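DUF1214 domain-containing protein (PDB 6ANS) is of unknown function but carries two DUF1214 regions and binds a sodium ion close to a probable anion pocket. Local coordinates at residues 104-109 and 303-308; 276-281 and 364-369; 323-328 and 351-356; 96-101 and 316-321. All coordinates share one frame; numbering follows the deposited sequence.

Interaction 1. Residues 104-109 and 303-308. With NA (sodium ion), chain F.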
# COMPACT_ATOMS: atom_id res chain seq x y z
N ALA A 104 3.54 -12.19 -13.76
CA ALA A 104 2.23 -12.73 -14.14
C ALA A 104 1.37 -12.95 -12.90
O ALA A 104 1.00 -14.07 -12.54
CB ALA A 104 2.37 -14.02 -14.96
N ASP A 105 1.10 -11.84 -12.22
CA ASP A 105 0.20 -11.82 -11.07
C ASP A 105 -1.16 -12.37 -11.47
O ASP A 105 -1.70 -12.00 -12.51
CB ASP A 105 0.04 -10.40 -10.53
CG ASP A 105 -0.45 -9.42 -11.61
OD1 ASP A 105 0.28 -9.23 -12.60
OD2 ASP A 105 -1.57 -8.86 -11.47
N ASN A 106 -1.68 -13.30 -10.66
CA ASN A 106 -2.98 -13.90 -10.94
C ASN A 106 -4.09 -12.94 -10.53
O ASN A 106 -4.28 -12.71 -9.33
CB ASN A 106 -3.13 -15.22 -10.19
CG ASN A 106 -4.36 -16.00 -10.63
OD1 ASN A 106 -5.28 -15.43 -11.24
ND2 ASN A 106 -4.37 -17.31 -10.36
N PRO A 107 -4.85 -12.38 -11.47
CA PRO A 107 -5.91 -11.43 -11.08
C PRO A 107 -6.97 -12.07 -10.20
O PRO A 107 -7.61 -11.36 -9.41
CB PRO A 107 -6.49 -10.97 -12.43
CG PRO A 107 -5.44 -11.30 -13.45
CD PRO A 107 -4.80 -12.58 -12.93
N ASP A 108 -7.15 -13.39 -10.26
CA ASP A 108 -8.14 -14.08 -9.44
C ASP A 108 -7.63 -14.42 -8.05
O ASP A 108 -8.34 -15.11 -7.31
CB ASP A 108 -8.60 -15.35 -10.13
CG ASP A 108 -9.30 -15.06 -11.42
OD1 ASP A 108 -10.09 -14.08 -11.44
OD2 ASP A 108 -9.02 -15.74 -12.42
N ASN A 109 -6.45 -13.95 -7.69
CA ASN A 109 -5.84 -14.25 -6.40
C ASN A 109 -5.92 -13.06 -5.46
O ASN A 109 -5.73 -11.91 -5.88
CB ASN A 109 -4.37 -14.64 -6.56
CG ASN A 109 -4.16 -16.08 -6.96
OD1 ASN A 109 -5.11 -16.79 -7.29
ND2 ASN A 109 -2.88 -16.52 -6.96
N PHE A 303 -9.16 -25.46 -10.72
CA PHE A 303 -9.23 -24.10 -11.21
C PHE A 303 -8.36 -24.01 -12.46
O PHE A 303 -7.41 -24.78 -12.62
CB PHE A 303 -8.76 -23.09 -10.15
CG PHE A 303 -8.82 -21.66 -10.58
CD1 PHE A 303 -9.99 -20.93 -10.43
CD2 PHE A 303 -7.70 -21.03 -11.11
CE1 PHE A 303 -10.05 -19.59 -10.82
CE2 PHE A 303 -7.76 -19.69 -11.51
CZ PHE A 303 -8.93 -18.97 -11.36
N TRP A 304 -8.73 -23.11 -13.36
CA TRP A 304 -7.87 -22.76 -14.47
C TRP A 304 -8.19 -21.33 -14.87
O TRP A 304 -9.30 -20.84 -14.63
CB TRP A 304 -8.05 -23.72 -15.66
CG TRP A 304 -9.32 -23.56 -16.47
CD1 TRP A 304 -10.48 -24.28 -16.34
CD2 TRP A 304 -9.53 -22.67 -17.58
NE1 TRP A 304 -11.40 -23.87 -17.28
CE2 TRP A 304 -10.84 -22.89 -18.05
CE3 TRP A 304 -8.74 -21.71 -18.21
CZ2 TRP A 304 -11.38 -22.18 -19.12
CZ3 TRP A 304 -9.28 -21.00 -19.27
CH2 TRP A 304 -10.58 -21.24 -19.72
N ASN A 305 -7.21 -20.64 -15.45
CA ASN A 305 -7.49 -19.33 -16.02
C ASN A 305 -6.44 -19.02 -17.06
O ASN A 305 -5.48 -19.77 -17.26
CB ASN A 305 -7.59 -18.24 -14.93
CG ASN A 305 -6.23 -17.88 -14.28
OD1 ASN A 305 -5.19 -18.51 -14.50
ND2 ASN A 305 -6.28 -16.87 -13.41
N VAL A 306 -6.65 -17.90 -17.75
CA VAL A 306 -5.68 -17.34 -18.68
C VAL A 306 -5.77 -15.83 -18.56
O VAL A 306 -6.87 -15.27 -18.44
CB VAL A 306 -5.93 -17.83 -20.12
CG1 VAL A 306 -7.35 -17.49 -20.58
CG2 VAL A 306 -4.87 -17.26 -21.06
N GLN A 307 -4.62 -15.16 -18.56
CA GLN A 307 -4.59 -13.73 -18.34
C GLN A 307 -3.70 -13.05 -19.37
O GLN A 307 -2.73 -13.64 -19.85
CB GLN A 307 -4.06 -13.40 -16.94
CG GLN A 307 -2.60 -13.82 -16.73
CD GLN A 307 -2.11 -13.53 -15.32
OE1 GLN A 307 -2.40 -14.29 -14.40
NE2 GLN A 307 -1.36 -12.44 -15.16
N LEU A 308 -4.03 -11.80 -19.69
CA LEU A 308 -3.25 -11.01 -20.62
C LEU A 308 -2.43 -9.99 -19.82
O LEU A 308 -2.95 -9.37 -18.89
CB LEU A 308 -4.17 -10.32 -21.63
CG LEU A 308 -3.48 -9.97 -22.96
CD1 LEU A 308 -3.09 -11.26 -23.69
CD2 LEU A 308 -4.37 -9.09 -23.84
NA NA F . 2.69 -15.26 -11.28
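Asn305 sends its amide ND2 across to the 104-109 loop, where Asp108 OD2 accepts a nearly straight bond of 3.1 Å (162°). That oxygen lies in the Asn305 amide plane but is met on the anti side, tilted out of the carboxylate plane. Asn106 OD1 takes a second, weak bond from Asn305 ND2 at 2.8 Å. Two positions along the strand, Gln307 NE2 donates to the backbone oxygen of Asp105 at 2.7 Å, coming in from above the carbonyl plane. Its CG sits between backbone N and carbonyl carbon (chi1 64°), and the chain then runs out straight over Pro107, whose CD meets Gln307 OE1 at 3.3 Å. Asp108 OD2 also touches the Phe303 ring edge, 3.4 Å from CZ.

Behind this layer, Asn106 OD1 accepts from the backbone N of Asp108 at 2.9 Å, an Asx turn inside the type I turn 106-109. Asn326 ND2 gives Asp108 OD2 another donor, and Ser315 OG holds Asp105 OD2. Arg366 NH1 donates to both Asn305 OD1 and Gln307 OE1, consistent with the modelled flip of both amides. The buried amides thus probably help hold a loop whose Ala104 carbonyl, with that of Gly103, ligates sodium.

Interaction 2. Residues 276-281 and 364-369. With PO4 (phosphate ion), chain E; EDO (1,2-ethanediol), chain H.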
# COMPACT_ATOMS: atom_id res chain seq x y z
N ILE A 276 0.11 -25.95 -9.61
CA ILE A 276 -0.21 -25.21 -10.82
C ILE A 276 0.74 -25.63 -11.93
O ILE A 276 1.96 -25.72 -11.73
CB ILE A 276 -0.13 -23.70 -10.58
CG1 ILE A 276 -1.03 -23.32 -9.40
CG2 ILE A 276 -0.52 -22.96 -11.84
CD1 ILE A 276 -1.15 -21.82 -9.21
N TYR A 277 0.17 -25.88 -13.10
CA TYR A 277 0.92 -26.10 -14.33
C TYR A 277 0.79 -24.83 -15.17
O TYR A 277 -0.33 -24.39 -15.47
CB TYR A 277 0.36 -27.33 -15.06
CG TYR A 277 1.21 -27.84 -16.19
CD1 TYR A 277 1.06 -27.35 -17.48
CD2 TYR A 277 2.15 -28.85 -15.98
CE1 TYR A 277 1.82 -27.84 -18.53
CE2 TYR A 277 2.92 -29.35 -17.03
CZ TYR A 277 2.75 -28.83 -18.30
OH TYR A 277 3.50 -29.30 -19.35
N TYR A 278 1.93 -24.23 -15.50
CA TYR A 278 1.98 -22.91 -16.12
C TYR A 278 2.30 -22.99 -17.61
O TYR A 278 3.07 -23.84 -18.06
CB TYR A 278 3.04 -22.04 -15.45
CG TYR A 278 2.84 -21.75 -13.97
CD1 TYR A 278 2.22 -20.57 -13.56
CD2 TYR A 278 3.32 -22.63 -13.00
CE1 TYR A 278 2.04 -20.29 -12.20
CE2 TYR A 278 3.15 -22.35 -11.64
CZ TYR A 278 2.51 -21.17 -11.25
OH TYR A 278 2.35 -20.87 -9.92
N TYR A 279 1.72 -22.05 -18.37
CA TYR A 279 2.14 -21.70 -19.72
C TYR A 279 2.40 -20.21 -19.76
O TYR A 279 1.55 -19.42 -19.34
CB TYR A 279 1.07 -22.04 -20.77
CG TYR A 279 0.52 -23.46 -20.71
CD1 TYR A 279 0.80 -24.37 -21.72
CD2 TYR A 279 -0.29 -23.87 -19.66
CE1 TYR A 279 0.29 -25.68 -21.68
CE2 TYR A 279 -0.78 -25.17 -19.61
CZ TYR A 279 -0.49 -26.07 -20.62
OH TYR A 279 -1.01 -27.34 -20.58
N HIS A 280 3.58 -19.82 -20.25
CA HIS A 280 3.96 -18.42 -20.40
C HIS A 280 4.39 -18.16 -21.84
O HIS A 280 5.14 -18.95 -22.42
CB HIS A 280 5.13 -18.03 -19.47
CG HIS A 280 4.81 -18.05 -18.01
ND1 HIS A 280 3.97 -17.13 -17.41
CD2 HIS A 280 5.26 -18.85 -17.01
CE1 HIS A 280 3.89 -17.38 -16.11
NE2 HIS A 280 4.67 -18.42 -15.84
N SER A 281 3.97 -17.03 -22.39
CA SER A 281 4.48 -16.63 -23.69
C SER A 281 4.36 -15.12 -23.85
O SER A 281 3.83 -14.42 -22.98
CB SER A 281 3.73 -17.34 -24.82
OG SER A 281 4.52 -17.35 -26.01
N CYS A 364 -0.33 -15.72 -19.80
CA CYS A 364 -0.15 -16.86 -18.90
C CYS A 364 -1.44 -17.67 -18.79
O CYS A 364 -2.51 -17.12 -18.53
CB CYS A 364 0.28 -16.39 -17.50
SG CYS A 364 0.40 -17.71 -16.24
N TRP A 365 -1.31 -18.99 -18.94
CA TRP A 365 -2.39 -19.94 -18.75
C TRP A 365 -2.03 -20.85 -17.58
O TRP A 365 -0.87 -21.24 -17.42
CB TRP A 365 -2.60 -20.76 -20.03
CG TRP A 365 -3.84 -21.64 -20.04
CD1 TRP A 365 -4.09 -22.72 -19.22
CD2 TRP A 365 -4.96 -21.54 -20.92
NE1 TRP A 365 -5.31 -23.28 -19.54
CE2 TRP A 365 -5.86 -22.57 -20.58
CE3 TRP A 365 -5.29 -20.68 -21.97
CZ2 TRP A 365 -7.08 -22.76 -21.24
CZ3 TRP A 365 -6.51 -20.86 -22.63
CH2 TRP A 365 -7.38 -21.90 -22.26
N ARG A 366 -3.03 -21.16 -16.74
CA ARG A 366 -2.84 -22.03 -15.59
C ARG A 366 -3.84 -23.17 -15.60
O ARG A 366 -5.04 -22.93 -15.74
CB ARG A 366 -3.01 -21.28 -14.27
CG ARG A 366 -1.95 -20.24 -13.96
CD ARG A 366 -2.32 -19.56 -12.64
NE ARG A 366 -1.52 -18.37 -12.40
CZ ARG A 366 -1.75 -17.19 -12.97
NH1 ARG A 366 -2.74 -17.05 -13.85
NH2 ARG A 366 -0.96 -16.15 -12.69
N TRP A 367 -3.35 -24.40 -15.43
CA TRP A 367 -4.15 -25.49 -14.88
C TRP A 367 -3.78 -25.66 -13.41
O TRP A 367 -2.60 -25.72 -13.07
CB TRP A 367 -3.91 -26.83 -15.60
CG TRP A 367 -4.11 -26.85 -17.09
CD1 TRP A 367 -3.18 -27.16 -18.03
CD2 TRP A 367 -5.33 -26.59 -17.80
NE1 TRP A 367 -3.73 -27.11 -19.28
CE2 TRP A 367 -5.05 -26.76 -19.17
CE3 TRP A 367 -6.62 -26.23 -17.41
CZ2 TRP A 367 -6.02 -26.57 -20.16
CZ3 TRP A 367 -7.58 -26.04 -18.40
CH2 TRP A 367 -7.27 -26.21 -19.76
N VAL A 368 -4.79 -25.70 -12.54
CA VAL A 368 -4.59 -25.91 -11.11
C VAL A 368 -5.20 -27.26 -10.73
O VAL A 368 -6.42 -27.47 -10.85
CB VAL A 368 -5.20 -24.77 -10.28
CG1 VAL A 368 -4.94 -24.98 -8.80
CG2 VAL A 368 -4.63 -23.42 -10.73
N GLY A 369 -4.35 -28.18 -10.29
CA GLY A 369 -4.85 -29.48 -9.86
C GLY A 369 -5.30 -30.38 -11.00
O GLY A 369 -6.25 -31.16 -10.82
P PO4 E . 0.75 -17.73 -9.50
O1 PO4 E . -0.25 -18.74 -10.02
O2 PO4 E . 0.90 -16.68 -10.55
O3 PO4 E . 0.30 -17.13 -8.19
O4 PO4 E . 2.05 -18.48 -9.28
C1 EDO H . 5.36 -17.28 -11.38
O1 EDO H . 4.04 -17.21 -10.81
C2 EDO H . 5.62 -18.65 -12.02
O2 EDO H . 4.98 -18.79 -13.30
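Tyr279 and Trp367 meet obliquely on one face of an antiparallel strand pair, their planes 83° apart and Tyr279 CE2 3.5 Å from Trp367 CD1. Trp367 NE1 gives Tyr279 OH only a weak bond; its firmer partner is Val374 O, while His375 ND1 pairs with the hydroxyl. Trp365 lies alongside Tyr279, pointing the same way and completing the aromatic cluster. Backbone bonds join the hydrogen-bonded pairs Tyr277-Trp367 and Tyr279-Trp365.

The opposite face mixes apolar Ile276 and Val368 with the polar Tyr278, His280 and Arg366. The Tyr278 ring is sandwiched between Ile276 CG2, 3.5 Å above its centre, and the ethanediol oxygen O2 toward the rim of the other side. Ile276 CG2 also packs on Arg366 CG at 3.7 Å. With CG anti to the carbonyl carbon (chi1 -68°) and the chain extended as far as NE, Arg366 brings NE to phosphate O1 at 2.7 Å and NH2 to O2 at 2.9 Å, while Cys364 SG covers one guanidinium face. Tyr278 OH lies 2.5 Å from phosphate O4, doubtfully short; Tyr111 and Arg194 add further bonds. The phosphate probably came from the crystallisation liquor, but Arg366, Tyr111 and Arg194 are consistent with a pocket suited to an anion.

Interaction 3. Residues 323-328 and 351-356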
# COMPACT_ATOMS: atom_id res chain seq x y z
N ILE A 323 -9.44 -8.86 -18.99
CA ILE A 323 -8.12 -9.32 -19.42
C ILE A 323 -7.78 -10.64 -18.76
O ILE A 323 -6.63 -11.12 -18.83
CB ILE A 323 -7.05 -8.24 -19.17
CG1 ILE A 323 -7.01 -7.81 -17.69
CG2 ILE A 323 -7.33 -7.01 -20.07
CD1 ILE A 323 -6.04 -8.62 -16.83
N CYS A 324 -8.77 -11.26 -18.12
CA CYS A 324 -8.62 -12.57 -17.50
C CYS A 324 -9.93 -13.33 -17.66
O CYS A 324 -11.01 -12.80 -17.41
CB CYS A 324 -8.27 -12.47 -16.01
SG CYS A 324 -7.83 -14.07 -15.28
N VAL A 325 -9.81 -14.60 -18.05
CA VAL A 325 -10.94 -15.51 -18.21
C VAL A 325 -10.61 -16.78 -17.44
O VAL A 325 -9.47 -17.27 -17.50
CB VAL A 325 -11.19 -15.80 -19.70
CG1 VAL A 325 -11.88 -17.10 -19.88
CG2 VAL A 325 -12.05 -14.70 -20.30
N ASN A 326 -11.57 -17.29 -16.67
CA ASN A 326 -11.28 -18.47 -15.84
C ASN A 326 -12.37 -19.54 -15.90
O ASN A 326 -13.33 -19.43 -16.66
CB ASN A 326 -11.00 -18.05 -14.39
CG ASN A 326 -12.21 -17.48 -13.67
OD1 ASN A 326 -13.35 -17.86 -13.94
ND2 ASN A 326 -11.97 -16.57 -12.73
N LYS A 327 -12.21 -20.58 -15.07
CA LYS A 327 -13.14 -21.70 -15.06
C LYS A 327 -14.58 -21.24 -14.81
O LYS A 327 -15.52 -21.85 -15.32
CB LYS A 327 -12.70 -22.72 -14.01
CG LYS A 327 -13.69 -23.83 -13.76
CD LYS A 327 -13.10 -24.97 -12.95
CE LYS A 327 -14.08 -26.14 -12.88
NZ LYS A 327 -13.51 -27.34 -12.21
N HIS A 328 -14.75 -20.17 -14.04
CA HIS A 328 -16.06 -19.62 -13.71
C HIS A 328 -16.66 -18.80 -14.84
O HIS A 328 -17.89 -18.77 -14.99
CB HIS A 328 -15.94 -18.74 -12.45
CG HIS A 328 -17.13 -17.86 -12.21
ND1 HIS A 328 -18.30 -18.30 -11.62
CD2 HIS A 328 -17.33 -16.54 -12.49
CE1 HIS A 328 -19.16 -17.30 -11.54
NE2 HIS A 328 -18.60 -16.22 -12.06
N ASN A 351 -15.38 -15.93 -25.54
CA ASN A 351 -14.51 -15.60 -24.42
C ASN A 351 -13.38 -14.70 -24.92
O ASN A 351 -12.77 -14.97 -25.95
CB ASN A 351 -13.93 -16.86 -23.79
CG ASN A 351 -15.01 -17.85 -23.37
OD1 ASN A 351 -15.98 -17.47 -22.72
ND2 ASN A 351 -14.84 -19.12 -23.73
N TRP A 352 -13.12 -13.61 -24.19
CA TRP A 352 -12.37 -12.50 -24.74
C TRP A 352 -11.32 -11.99 -23.76
O TRP A 352 -11.60 -11.81 -22.57
CB TRP A 352 -13.34 -11.37 -25.11
CG TRP A 352 -12.71 -10.13 -25.63
CD1 TRP A 352 -11.73 -10.03 -26.57
CD2 TRP A 352 -13.02 -8.79 -25.22
NE1 TRP A 352 -11.42 -8.72 -26.78
CE2 TRP A 352 -12.19 -7.93 -25.97
CE3 TRP A 352 -13.93 -8.23 -24.31
CZ2 TRP A 352 -12.24 -6.54 -25.84
CZ3 TRP A 352 -13.97 -6.85 -24.18
CH2 TRP A 352 -13.12 -6.03 -24.93
N LEU A 353 -10.12 -11.73 -24.27
CA LEU A 353 -9.09 -10.98 -23.56
C LEU A 353 -8.83 -9.67 -24.32
O LEU A 353 -8.43 -9.70 -25.49
CB LEU A 353 -7.80 -11.80 -23.43
CG LEU A 353 -7.93 -13.14 -22.71
CD1 LEU A 353 -6.60 -13.87 -22.65
CD2 LEU A 353 -8.54 -12.98 -21.29
N ASP A 354 -9.07 -8.54 -23.65
CA ASP A 354 -8.96 -7.21 -24.26
C ASP A 354 -7.50 -6.78 -24.31
O ASP A 354 -6.83 -6.74 -23.27
CB ASP A 354 -9.79 -6.22 -23.44
CG ASP A 354 -9.84 -4.82 -24.05
OD1 ASP A 354 -9.06 -4.51 -24.98
OD2 ASP A 354 -10.67 -4.02 -23.56
N THR A 355 -7.00 -6.43 -25.50
CA THR A 355 -5.60 -6.00 -25.60
C THR A 355 -5.37 -4.62 -24.98
O THR A 355 -4.21 -4.27 -24.72
CB THR A 355 -5.11 -6.01 -27.06
OG1 THR A 355 -5.99 -5.23 -27.88
CG2 THR A 355 -5.01 -7.45 -27.59
N ALA A 356 -6.43 -3.85 -24.75
CA ALA A 356 -6.35 -2.66 -23.89
C ALA A 356 -5.26 -1.70 -24.34
O ALA A 356 -4.46 -1.19 -23.54
CB ALA A 356 -6.15 -3.08 -22.42
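Asp354, whose backbone packs on Ile323, accepts the backbone N-H of Ala356 on its OD1 at 2.7 Å (148°). This is an Asx turn: it curls the chain just as strand 351-354 runs out, with the N-H reaching the carboxylate from above its plane. The carbonyl O of Asp354 faces the other segment, and Ile323 CG2 rests against it at 3.3 Å. Asp354 CB, in turn, lies over one face of the Trp352 ring, toward the rim.

No hydrogen bond crosses between the segments; what joins them is apolar packing, carried by Leu353, Ile323 and Val325. In Leu353 chi1 (-58°) puts CG beside the backbone N; chi2 carries CD1 straight on, and the side branch CD2 is what meets the opposite backbone, 3.5 Å from Ile323 C and 3.6 Å from Cys324 N. The same methyl meets Val325 CG2 at 4.0 Å, the two side chains crossing at a slant. Val325 CG2 also lies 3.7 Å from the carbonyl O of Trp352, and its CG1 faces Asn351 CB more loosely. Asn351 spends its amide elsewhere, ND2 bonding to the backbone oxygens of Thr339 and Arg331.

The two strands run roughly antiparallel (153°), yet their axes come no closer than 6.8 Å, because each belongs to a different sheet. Strand 324-326 is an outermost strand of its sheet, beside 303-309, bonded through Val306 and Leu308; strand 351-354 borders the mixed sheet and pairs with Ile341 of strand 338-343. The contact therefore packs the edge of one sheet against the edge of the other.

Interaction 4. Residues 96-101 and 316-321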
# COMPACT_ATOMS: atom_id res chain seq x y z
N SER A 96 1.21 -8.51 -4.50
CA SER A 96 0.68 -8.18 -5.81
C SER A 96 -0.81 -7.94 -5.67
O SER A 96 -1.49 -8.68 -4.95
CB SER A 96 0.93 -9.27 -6.85
OG SER A 96 2.21 -9.15 -7.45
N HIS A 97 -1.30 -6.88 -6.32
CA HIS A 97 -2.70 -6.49 -6.20
C HIS A 97 -3.04 -5.58 -7.39
O HIS A 97 -2.32 -5.56 -8.39
CB HIS A 97 -2.95 -5.81 -4.84
CG HIS A 97 -1.97 -4.71 -4.55
ND1 HIS A 97 -2.11 -3.43 -5.05
CD2 HIS A 97 -0.81 -4.71 -3.85
CE1 HIS A 97 -1.10 -2.69 -4.65
NE2 HIS A 97 -0.30 -3.43 -3.91
N GLU A 98 -4.09 -4.78 -7.23
CA GLU A 98 -4.59 -4.01 -8.36
C GLU A 98 -3.57 -2.99 -8.86
O GLU A 98 -3.58 -2.67 -10.05
CB GLU A 98 -5.89 -3.30 -8.00
CG GLU A 98 -7.05 -4.24 -7.73
CD GLU A 98 -7.08 -4.74 -6.30
OE1 GLU A 98 -6.16 -4.39 -5.51
OE2 GLU A 98 -8.02 -5.49 -5.97
N THR A 99 -2.70 -2.46 -8.00
CA THR A 99 -1.80 -1.39 -8.43
C THR A 99 -0.31 -1.71 -8.22
O THR A 99 0.51 -0.80 -8.29
CB THR A 99 -2.12 -0.06 -7.73
OG1 THR A 99 -1.83 -0.17 -6.34
CG2 THR A 99 -3.61 0.35 -7.93
N ALA A 100 0.05 -2.97 -8.00
CA ALA A 100 1.46 -3.36 -7.94
C ALA A 100 1.53 -4.84 -8.29
O ALA A 100 0.83 -5.64 -7.67
CB ALA A 100 2.06 -3.13 -6.54
N LYS A 101 2.35 -5.19 -9.28
CA LYS A 101 2.23 -6.50 -9.92
C LYS A 101 3.59 -7.09 -10.27
O LYS A 101 4.49 -6.38 -10.72
CB LYS A 101 1.36 -6.38 -11.18
CG LYS A 101 -0.10 -5.97 -10.89
CD LYS A 101 -0.90 -5.78 -12.17
CE LYS A 101 -2.36 -5.37 -11.85
NZ LYS A 101 -3.16 -5.29 -13.10
N LEU A 316 -2.77 -6.89 -17.23
CA LEU A 316 -3.42 -5.64 -17.62
C LEU A 316 -4.43 -5.23 -16.55
O LEU A 316 -4.62 -5.95 -15.57
CB LEU A 316 -4.05 -5.79 -19.00
CG LEU A 316 -3.05 -6.09 -20.13
CD1 LEU A 316 -3.75 -6.13 -21.49
CD2 LEU A 316 -1.89 -5.09 -20.15
N ASP A 317 -5.06 -4.07 -16.69
CA ASP A 317 -5.78 -3.51 -15.54
C ASP A 317 -7.17 -4.11 -15.46
O ASP A 317 -8.14 -3.57 -16.00
CB ASP A 317 -5.82 -1.99 -15.61
CG ASP A 317 -6.47 -1.37 -14.36
OD1 ASP A 317 -6.87 -2.13 -13.45
OD2 ASP A 317 -6.56 -0.13 -14.28
N TYR A 318 -7.29 -5.22 -14.71
CA TYR A 318 -8.57 -5.92 -14.64
C TYR A 318 -9.65 -5.16 -13.87
O TYR A 318 -10.79 -5.65 -13.82
CB TYR A 318 -8.38 -7.30 -14.04
CG TYR A 318 -7.58 -7.32 -12.75
CD1 TYR A 318 -8.21 -7.15 -11.52
CD2 TYR A 318 -6.20 -7.50 -12.77
CE1 TYR A 318 -7.49 -7.17 -10.33
CE2 TYR A 318 -5.46 -7.51 -11.59
CZ TYR A 318 -6.10 -7.35 -10.38
OH TYR A 318 -5.37 -7.38 -9.21
N ARG A 319 -9.33 -4.03 -13.24
CA ARG A 319 -10.39 -3.18 -12.70
C ARG A 319 -11.23 -2.59 -13.82
O ARG A 319 -12.41 -2.29 -13.63
CB ARG A 319 -9.81 -2.03 -11.86
CG ARG A 319 -9.10 -2.46 -10.59
CD ARG A 319 -8.31 -1.28 -9.98
NE ARG A 319 -7.40 -0.64 -10.94
CZ ARG A 319 -6.67 0.45 -10.68
NH1 ARG A 319 -6.73 1.04 -9.49
NH2 ARG A 319 -5.89 0.98 -11.62
N HIS A 320 -10.64 -2.41 -15.01
CA HIS A 320 -11.33 -1.70 -16.08
C HIS A 320 -11.38 -2.42 -17.41
O HIS A 320 -12.07 -1.94 -18.31
CB HIS A 320 -10.69 -0.33 -16.31
CG HIS A 320 -10.74 0.55 -15.10
ND1 HIS A 320 -9.64 0.76 -14.29
CD2 HIS A 320 -11.75 1.26 -14.57
CE1 HIS A 320 -9.99 1.58 -13.31
NE2 HIS A 320 -11.26 1.89 -13.45
N PHE A 321 -10.64 -3.51 -17.58
CA PHE A 321 -10.62 -4.24 -18.83
C PHE A 321 -10.81 -5.71 -18.53
O PHE A 321 -10.40 -6.20 -17.47
CB PHE A 321 -9.30 -4.02 -19.61
CG PHE A 321 -8.99 -2.57 -19.91
CD1 PHE A 321 -9.61 -1.92 -20.97
CD2 PHE A 321 -8.06 -1.88 -19.15
CE1 PHE A 321 -9.31 -0.58 -21.25
CE2 PHE A 321 -7.75 -0.55 -19.42
CZ PHE A 321 -8.38 0.10 -20.47
O HOH W 1 -2.84 -8.19 -9.12
O HOH W 2 -5.32 -3.89 -11.88
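Leu316 O lies 2.9 Å from Lys101 NZ, which stands at the end of a chain extended beyond CG and has its clear partner in Ser315 OG. Here two loops meet, a type I turn at 97-100 and an Asx turn headed by Asp317, and water mediates much of the polar contact. Water 2 accepts from Lys101 NZ and donates to both Glu98 O and Asp317 OD1, 2.8 Å from the latter.

Asp317 is heavily engaged: OD1 takes the backbone N of Arg319, which makes the Asx turn, and, on its syn lone pair, Arg319 NE at 3.0 Å (167°). Arg319 NH2 grips OD2, a side-on salt bridge that holds the guanidinium in place.

Tyr318 comes next, with CG between backbone N and carbonyl carbon (chi1 50°), which turns the ring toward the 96-101 loop. Lys101 slides past it the other way, NZ 3.5 Å from Tyr318 CE2, and water 2 sits over one ring face near the rim. Tyr318 OH shares a 2.7 Å bond with water 1, which lies in the ring plane and reaches His97 O weakly.

Arg319 packs its CD on Glu98 CB at 3.7 Å, Glu98 O lies over one guanidinium face, and Thr99 CG2 touches NH1 at 3.6 Å. His320 meets Trp89 of the second subunit edge-to-face, and its ND1 donates to Asp317 OD2 at 3.2 Å, on the face of the carboxylate opposite Arg319 NH2. At Phe321 the turn closes, its backbone N joining that of His320 on Asp317 O.

From the N terminus, 96-101 comes first and 104-109 directly after, both in the loop between helix 60-83 and strand 109-115. Segment 276-281 follows, opening interaction 2. Residues 303-308 then close interaction 1 and 316-321 close interaction 4, so interaction 1 lies wholly within interaction 4. Segment 323-328 opens interaction 3, closed at 351-356, and 364-369 finally closes interaction 2, which encloses interaction 3 and crosses both 1 and 4. Interaction 3 follows 1 and 4 in series. Interactions 1, 2 and 3 share one antiparallel sheet through neighbouring strands: interactions 1 and 4 tie the early loop to it and to its connection 316-321, while interaction 3 joins it to the mixed sheet.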